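Local structure of peroxisomal acyl-CoA oxidase 1A (Solanum lycopersicum, 2FON) at residues A33-D38 with V620-A625; Q349-F354 with A610-L615; K553-L558 with V573-Y578. The protein probably catalyses the FAD-dependent oxidation of fatty acyl-CoA in peroxisomal beta-oxidation. All coordinates share one frame; numbering follows the deposited sequence.

Contact 1 of 3, residues A33-D38 with V620-A625; sequences AGFDVD and VSLVDA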
loop_
_atom_site.group_PDB
_atom_site.type_symbol
_atom_site.label_atom_id
_atom_site.label_comp_id
_atom_site.label_asym_id
_atom_site.label_seq_id
_atom_site.Cartn_x
_atom_site.Cartn_y
_atom_site.Cartn_z
ATOM N N ALA B 33 -26.579 -18.554 -3.900
ATOM C CA ALA B 33 -26.574 -17.529 -4.954
ATOM C C ALA B 33 -27.995 -17.367 -5.415
ATOM O O ALA B 33 -28.723 -18.360 -5.449
ATOM C CB ALA B 33 -25.695 -17.945 -6.122
ATOM N N GLY B 34 -28.363 -16.125 -5.745
ATOM C CA GLY B 34 -29.693 -15.751 -6.166
ATOM C C GLY B 34 -29.616 -15.101 -7.527
ATOM O O GLY B 34 -30.233 -14.042 -7.748
ATOM N N PHE B 35 -28.838 -15.732 -8.424
ATOM C CA PHE B 35 -28.671 -15.318 -9.818
ATOM C C PHE B 35 -27.928 -16.396 -10.585
ATOM O O PHE B 35 -27.399 -17.339 -9.993
ATOM C CB PHE B 35 -27.968 -13.951 -9.949
ATOM C CG PHE B 35 -26.476 -13.971 -9.637
ATOM C CD1 PHE B 35 -26.013 -13.688 -8.376
ATOM C CD2 PHE B 35 -25.542 -14.280 -10.618
ATOM C CE1 PHE B 35 -24.631 -13.703 -8.094
ATOM C CE2 PHE B 35 -24.186 -14.309 -10.338
ATOM C CZ PHE B 35 -23.730 -14.002 -9.079
ATOM N N ASP B 36 -27.897 -16.222 -11.910
ATOM C CA ASP B 36 -27.323 -17.159 -12.887
ATOM C C ASP B 36 -25.845 -16.787 -13.107
ATOM O O ASP B 36 -25.543 -15.731 -13.651
ATOM C CB ASP B 36 -28.138 -17.039 -14.198
ATOM C CG ASP B 36 -27.617 -17.943 -15.348
ATOM O OD1 ASP B 36 -28.211 -17.871 -16.459
ATOM O OD2 ASP B 36 -26.628 -18.717 -15.170
ATOM N N VAL B 37 -24.925 -17.629 -12.655
ATOM C CA VAL B 37 -23.500 -17.302 -12.723
ATOM C C VAL B 37 -23.013 -17.365 -14.171
ATOM O O VAL B 37 -22.167 -16.551 -14.581
ATOM C CB VAL B 37 -22.624 -18.194 -11.794
ATOM C CG1 VAL B 37 -23.099 -18.088 -10.329
ATOM C CG2 VAL B 37 -22.640 -19.641 -12.255
ATOM N N ASP B 38 -23.579 -18.302 -14.944
ATOM C CA ASP B 38 -23.168 -18.493 -16.340
ATOM C C ASP B 38 -23.410 -17.214 -17.129
ATOM O O ASP B 38 -22.568 -16.796 -17.941
ATOM C CB ASP B 38 -23.847 -19.712 -16.975
ATOM C CG ASP B 38 -23.435 -21.056 -16.279
ATOM O OD1 ASP B 38 -24.321 -21.781 -15.745
ATOM O OD2 ASP B 38 -22.222 -21.392 -16.247
ATOM N N VAL B 620 -19.573 -14.589 -3.062
ATOM C CA VAL B 620 -18.748 -15.648 -3.609
ATOM C C VAL B 620 -19.165 -16.031 -5.042
ATOM O O VAL B 620 -18.321 -16.388 -5.889
ATOM C CB VAL B 620 -18.708 -16.864 -2.673
ATOM C CG1 VAL B 620 -18.095 -18.009 -3.375
ATOM C CG2 VAL B 620 -17.862 -16.558 -1.397
ATOM N N SER B 621 -20.451 -15.930 -5.331
ATOM C CA SER B 621 -20.892 -16.261 -6.657
ATOM C C SER B 621 -20.456 -15.169 -7.585
ATOM O O SER B 621 -19.992 -15.476 -8.688
ATOM C CB SER B 621 -22.402 -16.490 -6.722
ATOM O OG SER B 621 -22.785 -17.328 -5.647
ATOM N N LEU B 622 -20.545 -13.910 -7.151
ATOM C CA LEU B 622 -20.127 -12.789 -8.018
ATOM C C LEU B 622 -18.664 -12.728 -8.337
ATOM O O LEU B 622 -18.291 -12.037 -9.238
ATOM C CB LEU B 622 -20.501 -11.433 -7.443
ATOM C CG LEU B 622 -21.972 -11.088 -7.303
ATOM C CD1 LEU B 622 -22.197 -9.975 -6.257
ATOM C CD2 LEU B 622 -22.520 -10.708 -8.651
ATOM N N VAL B 623 -17.819 -13.363 -7.562
ATOM C CA VAL B 623 -16.385 -13.379 -7.900
ATOM C C VAL B 623 -16.051 -14.696 -8.650
ATOM O O VAL B 623 -15.103 -14.756 -9.456
ATOM C CB VAL B 623 -15.486 -13.129 -6.684
ATOM C CG1 VAL B 623 -15.811 -11.761 -6.074
ATOM C CG2 VAL B 623 -15.693 -14.241 -5.606
ATOM N N ASP B 624 -16.870 -15.720 -8.414
ATOM C CA ASP B 624 -16.893 -16.857 -9.286
ATOM C C ASP B 624 -17.162 -16.402 -10.719
ATOM O O ASP B 624 -16.785 -17.154 -11.638
ATOM C CB ASP B 624 -17.947 -17.911 -8.849
ATOM C CG ASP B 624 -17.567 -18.677 -7.532
ATOM O OD1 ASP B 624 -16.401 -18.679 -7.048
ATOM O OD2 ASP B 624 -18.474 -19.292 -6.958
ATOM N N ALA B 625 -17.766 -15.208 -10.932
ATOM C CA ALA B 625 -18.195 -14.786 -12.317
ATOM C C ALA B 625 -17.027 -14.321 -13.191
ATOM O O ALA B 625 -17.114 -14.261 -14.414
ATOM C CB ALA B 625 -19.238 -13.710 -12.269
#
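Phe35 sends its ring from the loop before helix 37-45 onto the side of helix 619-624, where it meets Ser621 and Leu622. The side chains of Phe35 and Leu622 run at a slant to each other. CZ of Phe35 lies 3.5 Å from CD2 of Leu622, and CE1 of Phe35 is 3.8 Å from CG of Leu622. The backbone N of Leu622 sits at the edge of the ring, in its plane. CB of Ser621 approaches the same CZ of Phe35 obliquely, at 3.7 Å. CG of Phe35 lies between its own backbone N and carbonyl carbon (chi1 73°), and this turn swings the ring toward the helix. Ala33 and Val37 flank the ring contact. CB of Ala33 packs on CB of Ser621 at 3.6 Å. CG1 of Val37 reaches the same CB of Ser621 more loosely, at 4.0 Å. Ser621 is thus met by Ala33 and Phe35 of the loop and by Val37 at the start of helix 37-45. Replacing Phe35 by an alanine would probably open a gap beside CD2 of Leu622 and weaken the hold of the loop on the helix. No hydrogen bond joins the two segments. Polar links lie around them: Asp624 forms salt bridges with Arg30 and Arg324, and Gly34 N bonds to Asn618. Asp36 is the N-cap of helix 37-45. Its OD2 accepts a weak bond from Asp38 N. The loop and the first turn of helix 37-45 rest on helix 619-624 largely through carbon atoms. This joins the N-terminal helical region of the acyl-CoA oxidase fold to its C-terminal helical region.

Contact 2 of 3, residues Q349-F354 with A610-L615; sequences QQNRLF and ALYSQL. With FAD (flavin-adenine dinucleotide), chain D.
Tyr612 and Leu615 pack helix 598-615 against helix 347-380 in a steep helix-helix crossing, with segment axes 10.4 Å apart at 79°. It joins a helix of the C-alpha1 domain to one of the C-terminal helical region. Tyr612 comes first. Its ring has the backbone O of Gln350 and N of Asn351 over one face. Its OH donates to OD1 of Asn351 at 2.5 Å, in the carbonyl plane and on a lone pair. CD2 of Tyr612 also touches CD1 of Phe354 at 3.7 Å, the two rings meeting obliquely. The backbone O of Tyr612 lies at the edge of the Phe354 ring. OG of Ser613 bonds to Lys347 NZ, which also donates to OE1 of Gln350, while NE2 of Gln350 bonds to Ile344 O. Leu615 closes the segment. Its CD2 sits over one face of the Phe354 ring, 3.8 Å from the centroid, a CH-pi contact. CG of Gln350 covers the opposite face, so the ring is sandwiched. Segment 349-354 also carries two residues of the FAD site, Gln349 and Arg352, and Arg352 is paired with Glu413. OE1 of Gln349 lies 3.0 Å from O3B of the FAD ribose, and NH2 of Arg352 makes a weak bond of 3.2 Å to O2B of FAD.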
loop_
_atom_site.group_PDB
_atom_site.type_symbol
_atom_site.label_atom_id
_atom_site.label_comp_id
_atom_site.label_asym_id
_atom_site.label_seq_id
_atom_site.Cartn_x
_atom_site.Cartn_y
_atom_site.Cartn_z
ATOM N N GLN B 349 -15.750 -6.015 7.793
ATOM C CA GLN B 349 -15.220 -6.726 6.658
ATOM C C GLN B 349 -16.030 -6.353 5.436
ATOM O O GLN B 349 -15.491 -5.922 4.437
ATOM C CB GLN B 349 -15.254 -8.222 6.874
ATOM C CG GLN B 349 -14.377 -8.964 5.884
ATOM C CD GLN B 349 -12.972 -9.064 6.333
ATOM O OE1 GLN B 349 -12.613 -8.489 7.364
ATOM N NE2 GLN B 349 -12.151 -9.832 5.603
ATOM N N GLN B 350 -17.337 -6.444 5.515
ATOM C CA GLN B 350 -18.159 -5.903 4.419
ATOM C C GLN B 350 -17.845 -4.468 3.952
ATOM O O GLN B 350 -17.598 -4.241 2.765
ATOM C CB GLN B 350 -19.619 -6.099 4.722
ATOM C CG GLN B 350 -19.970 -7.564 4.686
ATOM C CD GLN B 350 -21.265 -7.803 5.382
ATOM O OE1 GLN B 350 -22.112 -6.886 5.484
ATOM N NE2 GLN B 350 -21.449 -9.036 5.899
ATOM N N ASN B 351 -17.754 -3.531 4.888
ATOM C CA ASN B 351 -17.360 -2.134 4.555
ATOM C C ASN B 351 -16.012 -1.911 3.917
ATOM O O ASN B 351 -15.828 -0.946 3.247
ATOM C CB ASN B 351 -17.435 -1.204 5.772
ATOM C CG ASN B 351 -17.409 0.280 5.384
ATOM O OD1 ASN B 351 -18.021 0.708 4.394
ATOM N ND2 ASN B 351 -16.730 1.069 6.196
ATOM N N ARG B 352 -15.045 -2.769 4.147
ATOM C CA ARG B 352 -13.819 -2.614 3.390
ATOM C C ARG B 352 -13.827 -3.454 2.123
ATOM O O ARG B 352 -13.233 -3.046 1.149
ATOM C CB ARG B 352 -12.590 -2.882 4.243
ATOM C CG ARG B 352 -12.825 -2.725 5.763
ATOM C CD ARG B 352 -11.567 -2.683 6.500
ATOM N NE ARG B 352 -11.266 -3.873 7.270
ATOM C CZ ARG B 352 -10.087 -4.520 7.261
ATOM N NH1 ARG B 352 -9.066 -4.141 6.488
ATOM N NH2 ARG B 352 -9.913 -5.564 8.049
ATOM N N LEU B 353 -14.544 -4.576 2.085
ATOM C CA LEU B 353 -14.457 -5.497 0.924
ATOM C C LEU B 353 -15.450 -5.263 -0.219
ATOM O O LEU B 353 -15.039 -5.107 -1.380
ATOM C CB LEU B 353 -14.525 -6.939 1.372
ATOM C CG LEU B 353 -14.583 -7.986 0.283
ATOM C CD1 LEU B 353 -13.191 -8.297 -0.168
ATOM C CD2 LEU B 353 -15.265 -9.260 0.778
ATOM N N PHE B 354 -16.753 -5.216 0.095
ATOM C CA PHE B 354 -17.780 -5.001 -0.919
ATOM C C PHE B 354 -17.652 -3.706 -1.747
ATOM O O PHE B 354 -18.064 -3.684 -2.880
ATOM C CB PHE B 354 -19.120 -5.039 -0.288
ATOM C CG PHE B 354 -19.483 -6.364 0.270
ATOM C CD1 PHE B 354 -20.782 -6.582 0.793
ATOM C CD2 PHE B 354 -18.565 -7.410 0.291
ATOM C CE1 PHE B 354 -21.126 -7.827 1.300
ATOM C CE2 PHE B 354 -18.928 -8.633 0.789
ATOM C CZ PHE B 354 -20.197 -8.838 1.309
ATOM N N ALA B 610 -27.934 -1.736 4.410
ATOM C CA ALA B 610 -28.907 -2.631 3.768
ATOM C C ALA B 610 -28.284 -3.357 2.569
ATOM O O ALA B 610 -28.421 -4.579 2.436
ATOM C CB ALA B 610 -30.160 -1.847 3.343
ATOM N N LEU B 611 -27.561 -2.613 1.730
ATOM C CA LEU B 611 -27.026 -3.187 0.509
ATOM C C LEU B 611 -25.977 -4.264 0.797
ATOM O O LEU B 611 -25.984 -5.324 0.175
ATOM C CB LEU B 611 -26.506 -2.115 -0.434
ATOM C CG LEU B 611 -27.560 -1.262 -1.135
ATOM C CD1 LEU B 611 -26.865 -0.219 -1.993
ATOM C CD2 LEU B 611 -28.560 -2.074 -1.971
ATOM N N TYR B 612 -25.098 -3.998 1.761
ATOM C CA TYR B 612 -24.155 -4.987 2.225
ATOM C C TYR B 612 -24.903 -6.287 2.605
ATOM O O TYR B 612 -24.528 -7.369 2.178
ATOM C CB TYR B 612 -23.328 -4.442 3.408
ATOM C CG TYR B 612 -22.332 -3.322 3.137
ATOM C CD1 TYR B 612 -21.972 -2.462 4.151
ATOM C CD2 TYR B 612 -21.738 -3.137 1.900
ATOM C CE1 TYR B 612 -21.057 -1.425 3.969
ATOM C CE2 TYR B 612 -20.817 -2.088 1.683
ATOM C CZ TYR B 612 -20.490 -1.224 2.746
ATOM O OH TYR B 612 -19.573 -0.183 2.617
ATOM N N SER B 613 -25.966 -6.179 3.384
ATOM C CA SER B 613 -26.714 -7.373 3.819
ATOM C C SER B 613 -27.292 -8.184 2.673
ATOM O O SER B 613 -27.376 -9.392 2.775
ATOM C CB SER B 613 -27.856 -7.009 4.757
ATOM O OG SER B 613 -27.337 -6.604 6.000
ATOM N N GLN B 614 -27.711 -7.515 1.596
ATOM C CA GLN B 614 -28.203 -8.247 0.437
ATOM C C GLN B 614 -27.056 -8.773 -0.416
ATOM O O GLN B 614 -27.114 -9.893 -0.883
ATOM C CB GLN B 614 -29.241 -7.472 -0.390
ATOM C CG GLN B 614 -29.358 -5.980 -0.101
ATOM C CD GLN B 614 -30.705 -5.367 -0.589
ATOM O OE1 GLN B 614 -31.047 -5.392 -1.804
ATOM N NE2 GLN B 614 -31.454 -4.801 0.354
ATOM N N LEU B 615 -26.000 -8.000 -0.609
ATOM C CA LEU B 615 -24.875 -8.532 -1.350
ATOM C C LEU B 615 -24.416 -9.825 -0.698
ATOM O O LEU B 615 -24.367 -10.829 -1.390
ATOM C CB LEU B 615 -23.707 -7.544 -1.473
ATOM C CG LEU B 615 -22.704 -7.945 -2.572
ATOM C CD1 LEU B 615 -23.301 -7.862 -3.937
ATOM C CD2 LEU B 615 -21.535 -7.061 -2.599
HETATM P PA FAD D . -7.895 -12.496 11.682
HETATM O O1A FAD D . -8.384 -12.114 13.053
HETATM O O2A FAD D . -8.185 -13.933 11.239
HETATM O O5B FAD D . -8.561 -11.418 10.761
HETATM C C5B FAD D . -8.746 -11.694 9.394
HETATM C C4B FAD D . -9.736 -10.605 9.008
HETATM O O4B FAD D . -10.918 -10.794 9.765
HETATM C C3B FAD D . -9.237 -9.195 9.325
HETATM O O3B FAD D . -9.732 -8.399 8.314
HETATM C C2B FAD D . -10.011 -8.807 10.542
HETATM O O2B FAD D . -10.224 -7.434 10.603
HETATM C C1B FAD D . -11.303 -9.581 10.336
HETATM N N9A FAD D . -11.864 -9.846 11.654
HETATM C C8A FAD D . -11.478 -10.831 12.517
HETATM N N7A FAD D . -12.248 -10.696 13.625
HETATM C C5A FAD D . -13.117 -9.666 13.465
HETATM C C6A FAD D . -14.123 -9.120 14.265
HETATM N N6A FAD D . -14.350 -9.633 15.470
HETATM N N1A FAD D . -14.856 -8.039 13.817
HETATM C C2A FAD D . -14.623 -7.495 12.575
HETATM N N3A FAD D . -13.645 -8.047 11.784
HETATM C C4A FAD D . -12.888 -9.108 12.223
HETATM N N1 FAD D . 2.035 -14.473 16.635
HETATM C C2 FAD D . 2.730 -14.979 17.730
HETATM O O2 FAD D . 2.160 -15.594 18.668
HETATM N N3 FAD D . 4.082 -14.719 17.804
HETATM C C4 FAD D . 4.720 -14.022 16.818
HETATM O O4 FAD D . 5.937 -13.856 16.914
HETATM C C4X FAD D . 4.017 -13.541 15.725
HETATM N N5 FAD D . 4.671 -12.866 14.696
HETATM C C5X FAD D . 4.028 -12.440 13.575
HETATM C C6 FAD D . 4.778 -11.812 12.625
HETATM C C7 FAD D . 4.165 -11.339 11.482
HETATM C C7M FAD D . 5.048 -10.641 10.468
HETATM C C8 FAD D . 2.752 -11.511 11.325
HETATM C C8M FAD D . 2.014 -11.044 10.107
HETATM C C9 FAD D . 2.020 -12.158 12.305
HETATM C C9A FAD D . 2.662 -12.659 13.453
HETATM N N10 FAD D . 1.974 -13.344 14.501
HETATM C C10 FAD D . 2.665 -13.773 15.630
HETATM C "C1'" FAD D . 0.479 -13.571 14.491
HETATM C "C2'" FAD D . -0.029 -12.141 14.640
HETATM O "O2'" FAD D . 0.379 -11.573 15.827
HETATM C "C3'" FAD D . -1.498 -11.888 14.738
HETATM O "O3'" FAD D . -2.018 -12.356 15.963
HETATM C "C4'" FAD D . -2.302 -12.410 13.588
HETATM O "O4'" FAD D . -1.669 -12.048 12.368
HETATM C "C5'" FAD D . -3.687 -11.780 13.781
HETATM O "O5'" FAD D . -4.275 -11.692 12.518
HETATM P P FAD D . -5.100 -12.908 11.916
HETATM O O1P FAD D . -4.192 -13.617 10.932
HETATM O O2P FAD D . -5.600 -13.711 13.126
HETATM O O3P FAD D . -6.371 -12.117 11.307
#

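Contact 3 of 3, residues K553-L558 with V573-Y578; sequences KYIEKL and VLCGIY
The ring of Tyr554 carries Cys575 over one face and has CD2 of Leu558, from its own helix, at its edge in the ring plane. SG of Cys575 stands 3.9 Å from the ring centroid and 28° off the normal, a sulfur-aromatic contact. CB of Cys575 lies over the same face, also 3.9 Å from the centroid, and makes a CH-pi contact. SG of Cys575 is anti to its own backbone N (chi1 -165°), which places the sulfur above the CG and CD2 side of the ring. The hydroxyl end of Tyr554 passes obliquely by Leu574, with CZ of Tyr554 4.1 Å from CB of Leu574. The Tyr554 OH makes a weak hydrogen bond to Leu571 O, one turn earlier in the same helix as Cys575. Two aliphatic side chains complete the seat of Cys575. CD1 of Leu558 meets CB of Cys575 at 3.8 Å, and CG1 of Ile555 lies 4.3 Å from SG of Cys575. No hydrogen bond crosses between the two segments. The two segments run nearly antiparallel, at 166°, as in a helical hairpin made by helices 535-558 and 567-585. Helix 347-380 closes one side, with Phe365 edge-to-face against Tyr554 and Tyr361 on Leu574. Helix 598-615 packs on Val573 and Ile577.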
loop_
_atom_site.group_PDB
_atom_site.type_symbol
_atom_site.label_atom_id
_atom_site.label_comp_id
_atom_site.label_asym_id
_atom_site.label_seq_id
_atom_site.Cartn_x
_atom_site.Cartn_y
_atom_site.Cartn_z
ATOM N N LYS B 553 -21.992 6.087 -15.804
ATOM C CA LYS B 553 -21.843 5.082 -16.861
ATOM C C LYS B 553 -22.364 3.736 -16.377
ATOM O O LYS B 553 -22.850 2.898 -17.135
ATOM C CB LYS B 553 -20.387 4.974 -17.314
ATOM C CG LYS B 553 -19.881 6.252 -17.937
ATOM C CD LYS B 553 -20.618 6.546 -19.203
ATOM C CE LYS B 553 -20.479 7.981 -19.677
ATOM N NZ LYS B 553 -21.619 8.275 -20.704
ATOM N N TYR B 554 -22.257 3.544 -15.077
ATOM C CA TYR B 554 -22.815 2.386 -14.442
ATOM C C TYR B 554 -24.351 2.462 -14.595
ATOM O O TYR B 554 -25.027 1.449 -14.891
ATOM C CB TYR B 554 -22.351 2.335 -12.970
ATOM C CG TYR B 554 -22.407 0.944 -12.382
ATOM C CD1 TYR B 554 -21.378 0.429 -11.608
ATOM C CD2 TYR B 554 -23.517 0.128 -12.623
ATOM C CE1 TYR B 554 -21.471 -0.875 -11.070
ATOM C CE2 TYR B 554 -23.611 -1.140 -12.105
ATOM C CZ TYR B 554 -22.603 -1.644 -11.347
ATOM O OH TYR B 554 -22.807 -2.915 -10.896
ATOM N N ILE B 555 -24.900 3.665 -14.410
ATOM C CA ILE B 555 -26.332 3.812 -14.510
ATOM C C ILE B 555 -26.730 3.589 -15.957
ATOM O O ILE B 555 -27.779 2.985 -16.221
ATOM C CB ILE B 555 -26.851 5.193 -13.958
ATOM C CG1 ILE B 555 -26.547 5.346 -12.446
ATOM C CG2 ILE B 555 -28.344 5.385 -14.269
ATOM C CD1 ILE B 555 -26.860 6.737 -11.882
ATOM N N GLU B 556 -25.895 4.040 -16.888
ATOM C CA GLU B 556 -26.227 3.943 -18.303
ATOM C C GLU B 556 -26.281 2.488 -18.747
ATOM O O GLU B 556 -27.145 2.076 -19.541
ATOM C CB GLU B 556 -25.214 4.701 -19.131
ATOM C CG GLU B 556 -25.615 6.123 -19.446
ATOM C CD GLU B 556 -24.706 6.783 -20.504
ATOM O OE1 GLU B 556 -23.933 6.078 -21.230
ATOM O OE2 GLU B 556 -24.768 8.034 -20.601
ATOM N N LYS B 557 -25.323 1.729 -18.204
ATOM C CA LYS B 557 -25.200 0.285 -18.377
ATOM C C LYS B 557 -26.476 -0.458 -17.896
ATOM O O LYS B 557 -26.980 -1.372 -18.576
ATOM C CB LYS B 557 -23.972 -0.161 -17.622
ATOM C CG LYS B 557 -23.686 -1.621 -17.649
ATOM C CD LYS B 557 -23.703 -2.167 -19.052
ATOM C CE LYS B 557 -23.558 -3.662 -19.019
ATOM N NZ LYS B 557 -23.088 -4.084 -20.343
ATOM N N LEU B 558 -27.027 -0.018 -16.770
ATOM C CA LEU B 558 -28.223 -0.651 -16.229
ATOM C C LEU B 558 -29.478 -0.518 -17.087
ATOM O O LEU B 558 -30.410 -1.304 -16.909
ATOM C CB LEU B 558 -28.459 -0.253 -14.770
ATOM C CG LEU B 558 -27.289 -0.654 -13.811
ATOM C CD1 LEU B 558 -27.634 -0.395 -12.342
ATOM C CD2 LEU B 558 -26.733 -2.095 -13.979
ATOM N N VAL B 573 -27.540 -3.738 -7.212
ATOM C CA VAL B 573 -26.982 -3.749 -5.892
ATOM C C VAL B 573 -25.524 -3.206 -5.954
ATOM O O VAL B 573 -25.105 -2.367 -5.110
ATOM C CB VAL B 573 -27.030 -5.174 -5.305
ATOM C CG1 VAL B 573 -26.107 -5.297 -4.134
ATOM C CG2 VAL B 573 -28.404 -5.546 -4.895
ATOM N N LEU B 574 -24.753 -3.657 -6.958
ATOM C CA LEU B 574 -23.357 -3.226 -7.052
ATOM C C LEU B 574 -23.256 -1.746 -7.364
ATOM O O LEU B 574 -22.400 -1.038 -6.864
ATOM C CB LEU B 574 -22.566 -4.091 -8.026
ATOM C CG LEU B 574 -22.197 -5.459 -7.426
ATOM C CD1 LEU B 574 -21.526 -6.390 -8.433
ATOM C CD2 LEU B 574 -21.357 -5.294 -6.189
ATOM N N CYS B 575 -24.190 -1.263 -8.151
ATOM C CA CYS B 575 -24.218 0.151 -8.481
ATOM C C CYS B 575 -24.356 1.027 -7.256
ATOM O O CYS B 575 -23.615 2.005 -7.087
ATOM C CB CYS B 575 -25.374 0.478 -9.411
ATOM S SG CYS B 575 -25.027 2.074 -10.075
ATOM N N GLY B 576 -25.317 0.643 -6.417
ATOM C CA GLY B 576 -25.705 1.409 -5.264
ATOM C C GLY B 576 -24.543 1.473 -4.334
ATOM O O GLY B 576 -24.233 2.539 -3.789
ATOM N N ILE B 577 -23.862 0.336 -4.208
ATOM C CA ILE B 577 -22.815 0.214 -3.245
ATOM C C ILE B 577 -21.708 1.104 -3.669
ATOM O O ILE B 577 -21.111 1.816 -2.860
ATOM C CB ILE B 577 -22.327 -1.212 -3.119
ATOM C CG1 ILE B 577 -23.308 -2.039 -2.283
ATOM C CG2 ILE B 577 -20.910 -1.258 -2.478
ATOM C CD1 ILE B 577 -22.811 -3.450 -2.034
ATOM N N TYR B 578 -21.397 1.095 -4.946
ATOM C CA TYR B 578 -20.232 1.900 -5.331
ATOM C C TYR B 578 -20.524 3.383 -5.084
ATOM O O TYR B 578 -19.713 4.106 -4.531
ATOM C CB TYR B 578 -19.796 1.627 -6.747
ATOM C CG TYR B 578 -18.738 2.567 -7.225
ATOM C CD1 TYR B 578 -17.387 2.271 -7.043
ATOM C CD2 TYR B 578 -19.079 3.735 -7.923
ATOM C CE1 TYR B 578 -16.425 3.115 -7.500
ATOM C CE2 TYR B 578 -18.090 4.615 -8.401
ATOM C CZ TYR B 578 -16.772 4.306 -8.169
ATOM O OH TYR B 578 -15.755 5.163 -8.598
#

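Contacts 2 and 3 are buried, while contact 1 is only partly so. Each has at least one segment in the C-terminal helical region. Leu615 of contact 2 packs on Leu622 of contact 1 and on Val573 of contact 3, and Leu622 also reaches Leu574. Helix 347-380 supplies one side of contact 2 and borders both others. Helix 598-615 is followed, after a short break, by helix 619-624, so contacts 2 and 1 use consecutive helices. Their chemistry differs. Contact 1 sets a loop and the start of a helix on another helix, mostly through carbon atoms. Contact 3 joins near-antiparallel helices around a sulfur and a ring. Contact 2 alone has a hydrogen bond across its segments and touches FAD.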